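Local atomic coordinates of nuclear hormone receptor FTZ-F1 (Drosophila melanogaster, PDB entry 2XHS), a protein that probably regulates transcription as a member of the NR5A nuclear receptor family, its ligand-binding domain binding a peptide of the Fushi tarazu protein. Residues Q42-L47 / N113-N118; V77-K82 / R165-R170; L105-Q110 / N118-G123; K155-L160 / E175-V180. One frame throughout, in Å; residues are numbered along the deposited sequence.

Contact 1. Residues Q42-L47 / N113-N118; sequences QVEVDL and NGQVFN
Gln115, just ahead of strand 116-118 in the two-stranded hairpin of this nuclear receptor ligand-binding domain, and Phe117 on that strand lie against Val45 and Leu47 in the loop that runs into helix 47-67. Beyond CG the Gln115 chain is extended (chi2 170°), and its amide crosses to the loop backbone. There NE2 of Gln115 donates to Val45 O over 3.1 Å, with 138° at the hydrogen; the acceptor lies close to the plane of the Gln115 amide, whereas the donor is tilted 25° from the carbonyl plane of Val45. The other amide atom, Gln115 OE1, sits 3.7 Å from Glu44 CA. The side chains of Leu47 and Gln115 run counter to each other, Leu47 CG 3.9 Å from Gln115 NE2. From there the leucine methyls part: Leu47 CD1 reaches Val116 O at 3.5 Å, while Leu47 CD2 approaches Phe117 CD1 at 4.3 Å. The edge of the Phe117 ring faces Leu47 O, with CE1 of Phe117 4.1 Å away from it. Further along, Phe117 packs on Leu50 and Met51, and Asp46, at the N-cap of their helix, makes a weak bond to Glu49 N. Such a short antiparallel hairpin beside a body built of helices is characteristic of the nuclear receptor ligand-binding domain.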
loop_
_atom_site.group_PDB
_atom_site.type_symbol
_atom_site.label_atom_id
_atom_site.label_comp_id
_atom_site.label_asym_id
_atom_site.label_seq_id
_atom_site.Cartn_x
_atom_site.Cartn_y
_atom_site.Cartn_z
ATOM N N GLN A 42 8.956 24.259 -14.660
ATOM C CA GLN A 42 7.824 24.002 -15.512
ATOM C C GLN A 42 6.736 24.956 -15.154
ATOM O O GLN A 42 6.398 25.069 -14.023
ATOM C CB GLN A 42 7.354 22.587 -15.318
ATOM C CG GLN A 42 8.224 21.594 -15.985
ATOM C CD GLN A 42 7.812 21.388 -17.383
ATOM O OE1 GLN A 42 6.646 21.514 -17.705
ATOM N NE2 GLN A 42 8.751 21.034 -18.232
ATOM N N VAL A 43 6.187 25.669 -16.104
ATOM C CA VAL A 43 5.170 26.623 -15.750
ATOM C C VAL A 43 3.921 25.997 -15.174
ATOM O O VAL A 43 3.407 26.443 -14.185
ATOM C CB VAL A 43 4.788 27.409 -16.966
ATOM C CG1 VAL A 43 4.249 28.732 -16.569
ATOM C CG2 VAL A 43 5.995 27.571 -17.826
ATOM N N GLU A 44 3.382 24.995 -15.827
ATOM C CA GLU A 44 2.234 24.323 -15.279
ATOM C C GLU A 44 2.268 22.900 -15.700
ATOM O O GLU A 44 2.822 22.583 -16.727
ATOM C CB GLU A 44 0.939 24.951 -15.715
ATOM C CG GLU A 44 0.508 26.045 -14.831
ATOM C CD GLU A 44 -0.981 26.158 -14.775
ATOM O OE1 GLU A 44 -1.631 25.758 -15.751
ATOM O OE2 GLU A 44 -1.511 26.667 -13.772
ATOM N N VAL A 45 1.665 22.049 -14.895
ATOM C CA VAL A 45 1.681 20.637 -15.113
ATOM C C VAL A 45 0.296 20.158 -14.850
ATOM O O VAL A 45 -0.465 20.856 -14.240
ATOM C CB VAL A 45 2.641 20.007 -14.155
ATOM C CG1 VAL A 45 2.895 18.607 -14.525
ATOM C CG2 VAL A 45 3.920 20.737 -14.214
ATOM N N ASP A 46 -0.041 18.973 -15.326
ATOM C CA ASP A 46 -1.357 18.448 -15.104
ATOM C C ASP A 46 -1.224 17.723 -13.832
ATOM O O ASP A 46 -0.482 16.786 -13.729
ATOM C CB ASP A 46 -1.741 17.473 -16.192
ATOM C CG ASP A 46 -3.186 17.076 -16.128
ATOM O OD1 ASP A 46 -4.037 17.931 -15.912
ATOM O OD2 ASP A 46 -3.493 15.908 -16.312
ATOM N N LEU A 47 -1.923 18.205 -12.835
ATOM C CA LEU A 47 -1.833 17.636 -11.528
ATOM C C LEU A 47 -2.339 16.235 -11.486
ATOM O O LEU A 47 -1.824 15.439 -10.755
ATOM C CB LEU A 47 -2.504 18.521 -10.509
ATOM C CG LEU A 47 -1.744 19.821 -10.341
ATOM C CD1 LEU A 47 -2.453 20.695 -9.398
ATOM C CD2 LEU A 47 -0.399 19.542 -9.834
ATOM N N ASN A 113 6.377 25.466 -7.617
ATOM C CA ASN A 113 5.806 25.958 -8.824
ATOM C C ASN A 113 4.857 26.994 -8.464
ATOM O O ASN A 113 4.406 27.700 -9.299
ATOM C CB ASN A 113 4.974 24.889 -9.459
ATOM C CG ASN A 113 5.573 24.387 -10.668
ATOM O OD1 ASN A 113 6.744 24.579 -10.893
ATOM N ND2 ASN A 113 4.790 23.748 -11.481
ATOM N N GLY A 114 4.503 27.049 -7.205
ATOM C CA GLY A 114 3.433 27.912 -6.798
ATOM C C GLY A 114 2.185 27.128 -7.069
ATOM O O GLY A 114 1.085 27.602 -6.919
ATOM N N GLN A 115 2.389 25.892 -7.467
ATOM C CA GLN A 115 1.316 24.983 -7.710
ATOM C C GLN A 115 1.228 24.111 -6.479
ATOM O O GLN A 115 2.185 23.949 -5.769
ATOM C CB GLN A 115 1.632 24.169 -8.943
ATOM C CG GLN A 115 0.559 24.182 -9.990
ATOM C CD GLN A 115 1.015 23.569 -11.262
ATOM O OE1 GLN A 115 2.147 23.721 -11.651
ATOM N NE2 GLN A 115 0.139 22.873 -11.920
ATOM N N VAL A 116 0.070 23.555 -6.212
ATOM C CA VAL A 116 -0.107 22.781 -5.013
ATOM C C VAL A 116 -0.511 21.358 -5.316
ATOM O O VAL A 116 -1.441 21.139 -6.037
ATOM C CB VAL A 116 -1.165 23.451 -4.133
ATOM C CG1 VAL A 116 -1.527 22.595 -2.969
ATOM C CG2 VAL A 116 -0.660 24.756 -3.656
ATOM N N PHE A 117 0.172 20.391 -4.727
ATOM C CA PHE A 117 -0.157 19.004 -4.954
ATOM C C PHE A 117 -0.903 18.419 -3.797
ATOM O O PHE A 117 -0.458 18.496 -2.696
ATOM C CB PHE A 117 1.095 18.179 -5.186
ATOM C CG PHE A 117 0.815 16.772 -5.589
ATOM C CD1 PHE A 117 0.389 16.478 -6.852
ATOM C CD2 PHE A 117 0.955 15.745 -4.708
ATOM C CE1 PHE A 117 0.134 15.221 -7.202
ATOM C CE2 PHE A 117 0.685 14.506 -5.069
ATOM C CZ PHE A 117 0.284 14.242 -6.313
ATOM N N ASN A 118 -2.037 17.803 -4.063
ATOM C CA ASN A 118 -2.818 17.199 -3.030
ATOM C C ASN A 118 -2.301 15.837 -2.791
ATOM O O ASN A 118 -2.602 14.939 -3.499
ATOM C CB ASN A 118 -4.238 17.084 -3.505
ATOM C CG ASN A 118 -5.160 16.636 -2.451
ATOM O OD1 ASN A 118 -5.077 17.068 -1.342
ATOM N ND2 ASN A 118 -6.047 15.763 -2.788
#

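Contact 2. Residues V77-K82 / R165-R170; sequences VDDQMK and RGIVNR
Asp79 and Lys82, one turn apart near the start of helix 77-102, grip the backbone of loop 165-170. Just before them, Val77 and Asp78 serve the bound peptide: Val77 packs on an apolar side chain of it, and Asp78 forms a salt bridge with a basic one. Asp79 turns toward the loop and uses both carboxylate oxygens. Its OD2 takes the N-H of Asn169 on the syn lone pair, Asn169 N to Asp79 OD2 being 2.9 Å and nearly straight at 169°, while Val168 N gives a weak, bent bond of 3.0 Å to Asp79 OD1. An alanine at Asp79 would probably leave these two successive amides without their acceptors and let the loop shift. Gln80 and Met81 again pack on the peptide. Lys82 bends at its last torsion (chi4 105°), placing NZ 2.9 Å from Gly166 O in a hydrogen bond that comes from well above the carbonyl plane; a long salt bridge of 3.7 Å also links Lys82 NZ to Asp79 OD1. Gly166 has a positive phi, which favours glycine. The connection between helices 148-159 and 170-191 is thus tied to the N-terminal turns of helix 77-102, with Asn169 as N-cap of helix 170-191.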
loop_
_atom_site.group_PDB
_atom_site.type_symbol
_atom_site.label_atom_id
_atom_site.label_comp_id
_atom_site.label_asym_id
_atom_site.label_seq_id
_atom_site.Cartn_x
_atom_site.Cartn_y
_atom_site.Cartn_z
ATOM N N VAL A 77 5.864 -16.867 -10.975
ATOM C CA VAL A 77 5.520 -15.564 -11.395
ATOM C C VAL A 77 4.085 -15.466 -11.704
ATOM O O VAL A 77 3.465 -14.499 -11.392
ATOM C CB VAL A 77 6.256 -15.213 -12.621
ATOM C CG1 VAL A 77 5.744 -13.926 -13.131
ATOM C CG2 VAL A 77 7.696 -15.094 -12.302
ATOM N N ASP A 78 3.519 -16.468 -12.312
ATOM C CA ASP A 78 2.157 -16.310 -12.717
ATOM C C ASP A 78 1.341 -16.065 -11.506
ATOM O O ASP A 78 0.436 -15.282 -11.522
ATOM C CB ASP A 78 1.664 -17.552 -13.421
ATOM C CG ASP A 78 2.056 -17.588 -14.851
ATOM O OD1 ASP A 78 3.067 -16.994 -15.212
ATOM O OD2 ASP A 78 1.343 -18.220 -15.624
ATOM N N ASP A 79 1.638 -16.795 -10.460
ATOM C CA ASP A 79 0.946 -16.646 -9.209
ATOM C C ASP A 79 1.203 -15.317 -8.541
ATOM O O ASP A 79 0.321 -14.715 -7.996
ATOM C CB ASP A 79 1.322 -17.788 -8.288
ATOM C CG ASP A 79 0.330 -18.907 -8.324
ATOM O OD1 ASP A 79 -0.784 -18.693 -8.802
ATOM O OD2 ASP A 79 0.657 -20.003 -7.866
ATOM N N GLN A 80 2.438 -14.877 -8.566
ATOM C CA GLN A 80 2.771 -13.623 -7.973
ATOM C C GLN A 80 2.069 -12.530 -8.690
ATOM O O GLN A 80 1.597 -11.621 -8.098
ATOM C CB GLN A 80 4.248 -13.376 -8.091
ATOM C CG GLN A 80 5.066 -14.539 -7.770
ATOM C CD GLN A 80 6.490 -14.203 -7.814
ATOM O OE1 GLN A 80 6.916 -13.442 -8.634
ATOM N NE2 GLN A 80 7.247 -14.788 -6.952
HETATM N N MSE A 81 2.012 -12.618 -9.995
HETATM C CA MSE A 81 1.387 -11.576 -10.756
HETATM C C MSE A 81 -0.047 -11.456 -10.375
HETATM O O MSE A 81 -0.549 -10.401 -10.228
HETATM C CB MSE A 81 1.466 -11.915 -12.219
HETATM C CG MSE A 81 2.830 -11.834 -12.767
HETATM SE SE MSE A 81 2.804 -12.199 -14.587
HETATM C CE MSE A 81 1.549 -10.964 -15.100
ATOM N N LYS A 82 -0.726 -12.554 -10.213
ATOM C CA LYS A 82 -2.115 -12.492 -9.872
ATOM C C LYS A 82 -2.382 -11.868 -8.542
ATOM O O LYS A 82 -3.354 -11.193 -8.367
ATOM C CB LYS A 82 -2.694 -13.880 -9.897
ATOM C CG LYS A 82 -2.747 -14.464 -11.266
ATOM C CD LYS A 82 -3.543 -15.715 -11.260
ATOM C CE LYS A 82 -3.221 -16.561 -12.453
ATOM N NZ LYS A 82 -2.390 -17.704 -12.026
ATOM N N ARG A 165 -8.633 -15.551 -7.552
ATOM C CA ARG A 165 -8.936 -16.373 -8.674
ATOM C C ARG A 165 -7.729 -16.757 -9.475
ATOM O O ARG A 165 -6.919 -15.940 -9.832
ATOM C CB ARG A 165 -9.932 -15.639 -9.546
ATOM C CG ARG A 165 -11.136 -16.439 -9.970
ATOM C CD ARG A 165 -11.092 -16.728 -11.443
ATOM N NE ARG A 165 -12.309 -16.292 -12.110
ATOM C CZ ARG A 165 -12.372 -16.000 -13.400
ATOM N NH1 ARG A 165 -11.292 -16.111 -14.146
ATOM N NH2 ARG A 165 -13.507 -15.597 -13.942
ATOM N N GLY A 166 -7.643 -18.044 -9.752
ATOM C CA GLY A 166 -6.631 -18.600 -10.609
ATOM C C GLY A 166 -5.292 -18.953 -10.048
ATOM O O GLY A 166 -4.406 -19.301 -10.780
ATOM N N ILE A 167 -5.131 -18.876 -8.752
ATOM C CA ILE A 167 -3.835 -19.148 -8.225
ATOM C C ILE A 167 -3.618 -20.613 -8.078
ATOM O O ILE A 167 -4.387 -21.284 -7.438
ATOM C CB ILE A 167 -3.691 -18.537 -6.894
ATOM C CG1 ILE A 167 -2.813 -17.309 -7.015
ATOM C CG2 ILE A 167 -3.081 -19.514 -5.995
ATOM C CD1 ILE A 167 -2.984 -16.364 -5.925
ATOM N N VAL A 168 -2.583 -21.106 -8.740
ATOM C CA VAL A 168 -2.205 -22.506 -8.688
ATOM C C VAL A 168 -1.660 -23.073 -7.391
ATOM O O VAL A 168 -2.104 -24.096 -6.918
ATOM C CB VAL A 168 -1.128 -22.755 -9.723
ATOM C CG1 VAL A 168 -0.533 -24.095 -9.531
ATOM C CG2 VAL A 168 -1.711 -22.653 -11.067
ATOM N N ASN A 169 -0.625 -22.458 -6.862
ATOM C CA ASN A 169 -0.046 -22.946 -5.637
ATOM C C ASN A 169 -0.725 -22.369 -4.427
ATOM O O ASN A 169 -0.142 -21.623 -3.693
ATOM C CB ASN A 169 1.427 -22.625 -5.606
ATOM C CG ASN A 169 2.085 -23.160 -4.398
ATOM O OD1 ASN A 169 3.301 -23.211 -4.304
ATOM N ND2 ASN A 169 1.281 -23.567 -3.449
ATOM N N ARG A 170 -1.966 -22.746 -4.219
ATOM C CA ARG A 170 -2.786 -22.204 -3.162
ATOM C C ARG A 170 -2.281 -22.443 -1.785
ATOM O O ARG A 170 -2.537 -21.672 -0.904
ATOM C CB ARG A 170 -4.173 -22.786 -3.222
ATOM C CG ARG A 170 -5.084 -22.077 -4.134
ATOM C CD ARG A 170 -6.407 -21.914 -3.483
ATOM N NE ARG A 170 -7.149 -20.841 -4.113
ATOM C CZ ARG A 170 -8.152 -21.029 -4.952
ATOM N NH1 ARG A 170 -8.547 -22.262 -5.246
ATOM N NH2 ARG A 170 -8.767 -19.984 -5.482
#

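Contact 3. Residues L105-Q110 / N118-G123; sequences LPDETQ and NLMSLG
Leu119 reaches from the turn after strand 116-118 in among Leu105, Pro106 and Thr109. At its root and at its tip it meets the same oxygen, Leu119 CB and Leu119 CD1 each lying 3.1 Å from Pro106 O. Between them, with CG anti to the carbonyl carbon (chi1 -71°), Leu119 CG is 3.7 Å from Pro106 O. The tip also meets carbon from several residues: Leu119 CD1 is 4.1 Å from Leu105 CD2, 4.0 Å from Pro106 CG and 4.0 Å from Thr109 CB, the side chains crossing one another at a slant. This cluster stands at the base of the antiparallel hairpin made by strands 108-110 and 116-118, where the chain leaves the sheet and residues 119-122 take up helical backbone angles. The backbone of Asp107 receives that turn. Its carbonyl takes two successive amides, Met120 N to Asp107 O at 3.0 Å with 155° at the hydrogen, and a weak, strongly bent bond from Leu119 N. The side chains of Asp107 and Met120 run side by side in the same direction, with Asp107 CG 4.1 Å from Met120 CB. Beyond this, Asp107 OD2 forms a salt bridge with Arg100 of helix 77-102, on which Met120 also packs. An alanine at Asp107 would probably deprive Arg100 of this charged partner and Met120 of its contact with the carboxylate. Further on, Leu122 packs on Met51, Val54 and Leu55 of helix 47-67.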
loop_
_atom_site.group_PDB
_atom_site.type_symbol
_atom_site.label_atom_id
_atom_site.label_comp_id
_atom_site.label_asym_id
_atom_site.label_seq_id
_atom_site.Cartn_x
_atom_site.Cartn_y
_atom_site.Cartn_z
ATOM N N LEU A 105 2.802 12.782 7.098
ATOM C CA LEU A 105 2.633 13.207 5.745
ATOM C C LEU A 105 1.422 14.079 5.709
ATOM O O LEU A 105 0.426 13.770 6.309
ATOM C CB LEU A 105 2.443 11.968 4.913
ATOM C CG LEU A 105 2.616 11.873 3.416
ATOM C CD1 LEU A 105 1.319 11.839 2.809
ATOM C CD2 LEU A 105 3.317 13.060 2.977
ATOM N N PRO A 106 1.526 15.186 5.006
ATOM C CA PRO A 106 0.490 16.193 4.974
ATOM C C PRO A 106 -0.405 16.106 3.786
ATOM O O PRO A 106 -0.097 15.486 2.810
ATOM C CB PRO A 106 1.283 17.473 4.941
ATOM C CG PRO A 106 2.515 17.122 4.397
ATOM C CD PRO A 106 2.839 15.781 4.794
ATOM N N ASP A 107 -1.547 16.737 3.890
ATOM C CA ASP A 107 -2.522 16.692 2.837
ATOM C C ASP A 107 -2.118 17.319 1.541
ATOM O O ASP A 107 -2.521 16.859 0.512
ATOM C CB ASP A 107 -3.844 17.204 3.319
ATOM C CG ASP A 107 -4.382 16.373 4.373
ATOM O OD1 ASP A 107 -3.621 15.606 4.937
ATOM O OD2 ASP A 107 -5.560 16.467 4.642
ATOM N N GLU A 108 -1.325 18.370 1.595
ATOM C CA GLU A 108 -0.895 19.042 0.397
ATOM C C GLU A 108 0.459 19.629 0.577
ATOM O O GLU A 108 0.936 19.692 1.652
ATOM C CB GLU A 108 -1.872 20.124 0.028
ATOM C CG GLU A 108 -2.035 21.144 1.073
ATOM C CD GLU A 108 -3.191 22.036 0.823
ATOM O OE1 GLU A 108 -4.318 21.546 0.771
ATOM O OE2 GLU A 108 -2.978 23.241 0.700
ATOM N N THR A 109 1.090 20.015 -0.505
ATOM C CA THR A 109 2.392 20.612 -0.440
ATOM C C THR A 109 2.520 21.640 -1.536
ATOM O O THR A 109 1.863 21.549 -2.519
ATOM C CB THR A 109 3.447 19.561 -0.590
ATOM O OG1 THR A 109 4.718 20.136 -0.356
ATOM C CG2 THR A 109 3.442 19.042 -1.945
ATOM N N GLN A 110 3.342 22.649 -1.333
ATOM C CA GLN A 110 3.568 23.666 -2.330
ATOM C C GLN A 110 4.637 23.147 -3.229
ATOM O O GLN A 110 5.648 22.691 -2.778
ATOM C CB GLN A 110 4.055 24.939 -1.675
ATOM C CG GLN A 110 3.011 25.968 -1.432
ATOM C CD GLN A 110 2.838 26.854 -2.604
ATOM O OE1 GLN A 110 1.879 27.587 -2.698
ATOM N NE2 GLN A 110 3.770 26.792 -3.519
ATOM N N ASN A 118 -2.037 17.803 -4.063
ATOM C CA ASN A 118 -2.818 17.199 -3.030
ATOM C C ASN A 118 -2.301 15.837 -2.791
ATOM O O ASN A 118 -2.602 14.939 -3.499
ATOM C CB ASN A 118 -4.238 17.084 -3.505
ATOM C CG ASN A 118 -5.160 16.636 -2.451
ATOM O OD1 ASN A 118 -5.077 17.068 -1.342
ATOM N ND2 ASN A 118 -6.047 15.763 -2.788
ATOM N N LEU A 119 -1.488 15.713 -1.769
ATOM C CA LEU A 119 -0.873 14.479 -1.351
ATOM C C LEU A 119 -1.908 13.506 -0.905
ATOM O O LEU A 119 -1.786 12.339 -1.076
ATOM C CB LEU A 119 0.093 14.744 -0.221
ATOM C CG LEU A 119 1.357 15.476 -0.590
ATOM C CD1 LEU A 119 1.943 16.088 0.610
ATOM C CD2 LEU A 119 2.296 14.490 -1.131
HETATM N N MSE A 120 -2.946 14.048 -0.328
HETATM C CA MSE A 120 -4.047 13.332 0.227
HETATM C C MSE A 120 -4.746 12.543 -0.838
HETATM O O MSE A 120 -5.301 11.521 -0.577
HETATM C CB MSE A 120 -4.975 14.350 0.857
HETATM C CG MSE A 120 -6.174 13.828 1.563
HETATM SE SE MSE A 120 -5.790 12.676 2.948
HETATM C CE MSE A 120 -7.551 12.290 3.409
ATOM N N SER A 121 -4.689 13.044 -2.051
ATOM C CA SER A 121 -5.265 12.410 -3.220
ATOM C C SER A 121 -4.643 11.094 -3.467
ATOM O O SER A 121 -5.286 10.157 -3.808
ATOM C CB SER A 121 -4.975 13.244 -4.428
ATOM O OG SER A 121 -5.976 14.197 -4.590
ATOM N N LEU A 122 -3.365 11.027 -3.224
ATOM C CA LEU A 122 -2.604 9.870 -3.500
ATOM C C LEU A 122 -3.189 8.742 -2.759
ATOM O O LEU A 122 -3.085 7.634 -3.167
ATOM C CB LEU A 122 -1.213 10.083 -2.995
ATOM C CG LEU A 122 -0.346 10.683 -4.049
ATOM C CD1 LEU A 122 0.994 10.862 -3.497
ATOM C CD2 LEU A 122 -0.330 9.740 -5.187
ATOM N N GLY A 123 -3.788 9.003 -1.637
ATOM C CA GLY A 123 -4.302 7.910 -0.869
ATOM C C GLY A 123 -5.751 7.714 -1.094
ATOM O O GLY A 123 -6.337 6.836 -0.543
#

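Contact 4. Residues K155-L160 / E175-V180; sequences KFLILL and EGHDNV
Leu157 and His177 make the close-fitting part of this contact. The methyl CD2 of Leu157 sits over one face of the imidazole, 3.7 Å from the ring centroid and 19° off its normal, in a CH-pi contact displaced toward the rim; the nearest ring atom is His177 NE2, 3.5 Å from Leu157 CD2. His177 comes across the leucine at about a right angle, with CG anti to its backbone N (chi1 -178°). At the edge of the ring, His177 CD2 faces Leu157 O at 3.4 Å. A turn further along, Val180 CG1 meets two carbons, Leu157 CD2 and Phe156 CB, each at 4.1 Å. Leu160 CD1 lies over the backbone of Gly176, 4.1 Å from its C, where there is no side chain to hold it off. Away from this seam, Glu175, Asp178 and Asn179 face solvent, and Asn179 merely bends back in a weak bond to Glu175 O. Beyond the two segments, Phe156 meets the rings of Phe18 and Trp65, and Leu157 packs on Leu206 of helix 198-224. The axes of 155-159 and 175-180 approach to 9.0 Å and run nearly antiparallel, a largely apolar packing of the kind that builds the layered helical sandwich of nuclear receptor ligand-binding domains.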
loop_
_atom_site.group_PDB
_atom_site.type_symbol
_atom_site.label_atom_id
_atom_site.label_comp_id
_atom_site.label_asym_id
_atom_site.label_seq_id
_atom_site.Cartn_x
_atom_site.Cartn_y
_atom_site.Cartn_z
ATOM N N LYS A 155 -0.173 -5.821 5.524
ATOM C CA LYS A 155 0.208 -5.782 4.143
ATOM C C LYS A 155 0.285 -7.155 3.540
ATOM O O LYS A 155 -0.171 -7.395 2.469
ATOM C CB LYS A 155 1.542 -5.095 4.039
ATOM C CG LYS A 155 1.508 -3.925 3.143
ATOM C CD LYS A 155 2.837 -3.468 2.762
ATOM C CE LYS A 155 2.741 -2.836 1.423
ATOM N NZ LYS A 155 4.032 -2.323 0.990
ATOM N N PHE A 156 0.904 -8.060 4.251
ATOM C CA PHE A 156 0.968 -9.426 3.851
ATOM C C PHE A 156 -0.382 -10.032 3.856
ATOM O O PHE A 156 -0.697 -10.849 3.050
ATOM C CB PHE A 156 1.847 -10.195 4.779
ATOM C CG PHE A 156 3.267 -9.961 4.554
ATOM C CD1 PHE A 156 3.907 -10.540 3.508
ATOM C CD2 PHE A 156 3.974 -9.158 5.380
ATOM C CE1 PHE A 156 5.209 -10.319 3.304
ATOM C CE2 PHE A 156 5.279 -8.939 5.166
ATOM C CZ PHE A 156 5.888 -9.518 4.132
ATOM N N LEU A 157 -1.183 -9.649 4.811
ATOM C CA LEU A 157 -2.470 -10.219 4.885
ATOM C C LEU A 157 -3.188 -9.842 3.658
ATOM O O LEU A 157 -3.896 -10.616 3.092
ATOM C CB LEU A 157 -3.190 -9.671 6.074
ATOM C CG LEU A 157 -2.773 -10.409 7.308
ATOM C CD1 LEU A 157 -3.698 -10.137 8.376
ATOM C CD2 LEU A 157 -2.790 -11.819 6.988
ATOM N N ILE A 158 -3.056 -8.602 3.269
ATOM C CA ILE A 158 -3.720 -8.155 2.082
ATOM C C ILE A 158 -3.203 -8.836 0.868
ATOM O O ILE A 158 -3.945 -9.282 0.053
ATOM C CB ILE A 158 -3.462 -6.694 1.911
ATOM C CG1 ILE A 158 -4.081 -5.941 3.049
ATOM C CG2 ILE A 158 -4.035 -6.188 0.681
ATOM C CD1 ILE A 158 -4.011 -4.486 2.891
ATOM N N LEU A 159 -1.902 -8.859 0.731
ATOM C CA LEU A 159 -1.252 -9.463 -0.394
ATOM C C LEU A 159 -1.406 -10.941 -0.510
ATOM O O LEU A 159 -1.648 -11.463 -1.550
ATOM C CB LEU A 159 0.225 -9.183 -0.286
ATOM C CG LEU A 159 1.136 -9.654 -1.395
ATOM C CD1 LEU A 159 1.035 -8.760 -2.530
ATOM C CD2 LEU A 159 2.500 -9.650 -0.908
ATOM N N LEU A 160 -1.195 -11.633 0.576
ATOM C CA LEU A 160 -1.254 -13.063 0.558
ATOM C C LEU A 160 -2.635 -13.547 0.768
ATOM O O LEU A 160 -2.942 -14.074 1.796
ATOM C CB LEU A 160 -0.385 -13.592 1.663
ATOM C CG LEU A 160 1.082 -13.443 1.363
ATOM C CD1 LEU A 160 1.847 -13.976 2.483
ATOM C CD2 LEU A 160 1.328 -14.244 0.179
ATOM N N GLU A 175 -0.861 -20.740 3.711
ATOM C CA GLU A 175 -0.025 -20.911 4.860
ATOM C C GLU A 175 0.571 -19.620 5.322
ATOM O O GLU A 175 0.528 -19.286 6.481
ATOM C CB GLU A 175 1.094 -21.860 4.507
ATOM C CG GLU A 175 0.672 -23.284 4.434
ATOM C CD GLU A 175 1.800 -24.188 4.056
ATOM O OE1 GLU A 175 2.908 -23.678 3.856
ATOM O OE2 GLU A 175 1.579 -25.402 3.948
ATOM N N GLY A 176 1.091 -18.861 4.388
ATOM C CA GLY A 176 1.662 -17.593 4.725
ATOM C C GLY A 176 0.632 -16.672 5.291
ATOM O O GLY A 176 0.872 -15.983 6.230
ATOM N N HIS A 177 -0.533 -16.646 4.706
ATOM C CA HIS A 177 -1.527 -15.768 5.215
ATOM C C HIS A 177 -1.810 -16.204 6.602
ATOM O O HIS A 177 -1.955 -15.419 7.485
ATOM C CB HIS A 177 -2.773 -15.902 4.378
ATOM C CG HIS A 177 -3.876 -14.992 4.786
ATOM N ND1 HIS A 177 -4.772 -15.310 5.768
ATOM C CD2 HIS A 177 -4.228 -13.772 4.340
ATOM C CE1 HIS A 177 -5.635 -14.331 5.907
ATOM N NE2 HIS A 177 -5.323 -13.381 5.056
ATOM N N ASP A 178 -1.914 -17.492 6.792
ATOM C CA ASP A 178 -2.238 -18.031 8.077
ATOM C C ASP A 178 -1.208 -17.801 9.153
ATOM O O ASP A 178 -1.542 -17.631 10.293
ATOM C CB ASP A 178 -2.706 -19.450 7.956
ATOM C CG ASP A 178 -4.108 -19.522 7.477
ATOM O OD1 ASP A 178 -4.791 -18.502 7.488
ATOM O OD2 ASP A 178 -4.558 -20.596 7.100
ATOM N N ASN A 179 0.053 -17.825 8.793
ATOM C CA ASN A 179 1.108 -17.508 9.720
ATOM C C ASN A 179 1.115 -16.115 10.195
ATOM O O ASN A 179 1.277 -15.842 11.343
ATOM C CB ASN A 179 2.409 -17.656 9.018
ATOM C CG ASN A 179 2.961 -18.978 9.173
ATOM O OD1 ASN A 179 4.101 -19.123 9.533
ATOM N ND2 ASN A 179 2.165 -19.984 8.913
ATOM N N VAL A 180 0.979 -15.223 9.259
ATOM C CA VAL A 180 1.003 -13.828 9.530
ATOM C C VAL A 180 -0.130 -13.442 10.425
ATOM O O VAL A 180 0.024 -12.606 11.264
ATOM C CB VAL A 180 0.932 -13.081 8.248
ATOM C CG1 VAL A 180 1.016 -11.646 8.502
ATOM C CG2 VAL A 180 2.062 -13.499 7.409
#

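Overall arrangement
Contacts 1 and 3 belong to one end of the domain and share Asn118: contact 1 sets the hairpin against the loop before helix 47-67, contact 3 closes its base, and Phe117 N probably bonds to Thr109 O between them. Contacts 2 and 4 lie on the opposite side of the chain's centre, about 14 Å apart between centres, and both involve the region where helix 148-159 leads on to helix 170-191. Contact 4, the buried one, joins the helices mainly through carbon, whereas partly buried contact 2 holds their connecting loop with charged side chains hydrogen-bonded to backbone. Surface contact 1 relies on one hydrogen bond from a side-chain amide plus leucine packing; contact 3 mixes a leucine cluster with backbone bonds.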